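Side-chain contact in molybdopterin converting factor, subunit 1 (Pyrococcus furiosus, PDB 1VJK), which probably acts as the small, ubiquitin-like subunit of the molybdopterin converting factor in molybdenum cofactor biosynthesis: residues A[43-46]-A[47-51]. Sequence-based numbering, arbitrary orientation.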
loop_
_atom_site.group_PDB
_atom_site.type_symbol
_atom_site.label_atom_id
_atom_site.label_comp_id
_atom_site.label_asym_id
_atom_site.label_seq_id
_atom_site.Cartn_x
_atom_site.Cartn_y
_atom_site.Cartn_z
ATOM N N ILE A 43 -0.843 1.218 4.988
ATOM C CA ILE A 43 0.399 0.472 5.145
ATOM C C ILE A 43 0.349 -0.366 6.420
ATOM O O ILE A 43 0.732 -1.564 6.414
ATOM C CB ILE A 43 1.594 1.429 5.138
ATOM C CG1 ILE A 43 1.770 1.989 3.735
ATOM C CG2 ILE A 43 2.885 0.705 5.618
ATOM C CD1 ILE A 43 2.808 3.151 3.614
ATOM N N GLU A 44 -0.130 0.222 7.531
ATOM C CA GLU A 44 -0.260 -0.579 8.754
ATOM C C GLU A 44 -1.210 -1.745 8.620
ATOM O O GLU A 44 -0.955 -2.823 9.200
ATOM C CB GLU A 44 -0.618 0.304 9.945
ATOM C CG GLU A 44 0.505 1.277 10.313
ATOM C CD GLU A 44 1.864 0.611 10.477
ATOM O OE1 GLU A 44 2.010 -0.226 11.395
ATOM O OE2 GLU A 44 2.790 0.908 9.684
ATOM N N GLU A 45 -2.290 -1.564 7.874
ATOM C CA GLU A 45 -3.236 -2.646 7.675
ATOM C C GLU A 45 -2.640 -3.747 6.796
ATOM O O GLU A 45 -2.890 -4.928 7.063
ATOM C CB GLU A 45 -4.559 -2.114 7.092
ATOM C CG GLU A 45 -5.608 -3.195 6.774
ATOM C CD GLU A 45 -6.203 -3.890 7.992
ATOM O OE1 GLU A 45 -6.081 -3.375 9.118
ATOM O OE2 GLU A 45 -6.822 -4.967 7.823
ATOM N N ILE A 46 -1.845 -3.391 5.768
ATOM C CA ILE A 46 -1.178 -4.414 4.952
ATOM C C ILE A 46 -0.271 -5.272 5.836
ATOM O O ILE A 46 -0.298 -6.518 5.741
ATOM C CB ILE A 46 -0.406 -3.753 3.800
ATOM C CG1 ILE A 46 -1.419 -3.218 2.774
ATOM C CG2 ILE A 46 0.541 -4.738 3.163
ATOM C CD1 ILE A 46 -0.827 -2.275 1.771
ATOM N N LYS A 47 0.478 -4.614 6.714
ATOM C CA LYS A 47 1.368 -5.316 7.647
ATOM C C LYS A 47 0.598 -6.208 8.632
ATOM O O LYS A 47 1.088 -7.301 9.001
ATOM C CB LYS A 47 2.240 -4.317 8.400
ATOM C CG LYS A 47 3.184 -3.585 7.520
ATOM C CD LYS A 47 3.946 -2.540 8.356
ATOM C CE LYS A 47 4.908 -1.760 7.525
ATOM N NZ LYS A 47 5.339 -0.566 8.337
ATOM N N LYS A 48 -0.586 -5.766 9.046
ATOM C CA LYS A 48 -1.416 -6.541 9.952
ATOM C C LYS A 48 -1.973 -7.782 9.260
ATOM O O LYS A 48 -2.067 -8.854 9.877
ATOM C CB LYS A 48 -2.560 -5.670 10.477
ATOM C CG LYS A 48 -3.481 -6.372 11.460
ATOM C CD LYS A 48 -4.538 -5.412 12.012
ATOM C CE LYS A 48 -5.391 -6.115 13.049
ATOM N NZ LYS A 48 -6.265 -7.153 12.404
ATOM N N ARG A 49 -2.368 -7.658 7.995
ATOM C CA ARG A 49 -2.931 -8.784 7.270
ATOM C C ARG A 49 -1.869 -9.781 6.833
ATOM O O ARG A 49 -2.132 -10.974 6.693
ATOM C CB ARG A 49 -3.652 -8.284 6.028
ATOM C CG ARG A 49 -4.896 -7.558 6.333
ATOM C CD ARG A 49 -5.653 -7.230 5.091
ATOM N NE ARG A 49 -6.909 -6.535 5.413
ATOM C CZ ARG A 49 -8.013 -6.584 4.666
ATOM N NH1 ARG A 49 -8.034 -7.259 3.521
ATOM N NH2 ARG A 49 -9.065 -5.906 5.062
ATOM N N HIS A 50 -0.689 -9.260 6.534
ATOM C CA HIS A 50 0.369 -10.049 5.916
ATOM C C HIS A 50 1.662 -9.779 6.640
ATOM O O HIS A 50 2.432 -8.860 6.262
ATOM C CB HIS A 50 0.521 -9.672 4.433
ATOM C CG HIS A 50 -0.766 -9.689 3.679
ATOM N ND1 HIS A 50 -1.551 -10.824 3.541
ATOM C CD2 HIS A 50 -1.424 -8.696 3.045
ATOM C CE1 HIS A 50 -2.627 -10.517 2.831
ATOM N NE2 HIS A 50 -2.565 -9.240 2.507
ATOM N N GLU A 51 1.926 -10.590 7.664
ATOM C CA GLU A 51 3.022 -10.307 8.593
ATOM C C GLU A 51 4.394 -10.233 7.937
ATOM O O GLU A 51 5.286 -9.589 8.481
ATOM C CB GLU A 51 3.037 -11.306 9.744
ATOM C CG GLU A 51 3.300 -12.742 9.343
ATOM C CD GLU A 51 3.156 -13.700 10.504
ATOM O OE1 GLU A 51 2.994 -13.222 11.643
ATOM O OE2 GLU A 51 3.207 -14.930 10.266
#
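Glu45 and Arg49, one helical turn apart, are joined by a salt bridge in which NE of Arg49 reaches OE2 of Glu45 at 2.9 Å. The bond is nearly straight (N-H...O 175°); it enters the edge of the guanidinium in its plane and uses the anti lone pair of OE2, the carboxylate plane standing 78° from that of the guanidinium. Glu45 reaches this position with CG anti to its nitrogen (chi1 177°) and a bend at chi2, whereas the arginine stretches out from CG to NE. NH1 of Arg49 forms a second salt bridge with Glu29, whose other oxygen accepts a hydrogen bond from NE2 of His50, so Glu29 ties the last helical residue, Arg49, and the following His50 to strand 28-33. Helix 39-49 is the main helix of the ubiquitin-like (beta-grasp) fold, packed on the mixed sheet: Ile46 turns inward onto Tyr16 and Ile31, while Lys47 runs back along the flank. Extended beyond CG, Lys47 lies alongside Ile43, its CE 3.7 Å from Ile43 CG2, and its NZ forms a salt bridge with OE2 of Glu44 at 3.2 Å, on the syn side and tilted somewhat out of the carboxylate plane. Replacing Lys47 with an alanine would probably leave the Glu44 carboxylate without this charged mate and take the aliphatic chain away from CG2 of Ile43. At the helix terminus the backbone N of His50 still bonds to Ile46 O (2.9 Å), although His50 has already left helical geometry; CB of Arg49 lies over the centre of its imidazole, 3.7 Å above the ring plane.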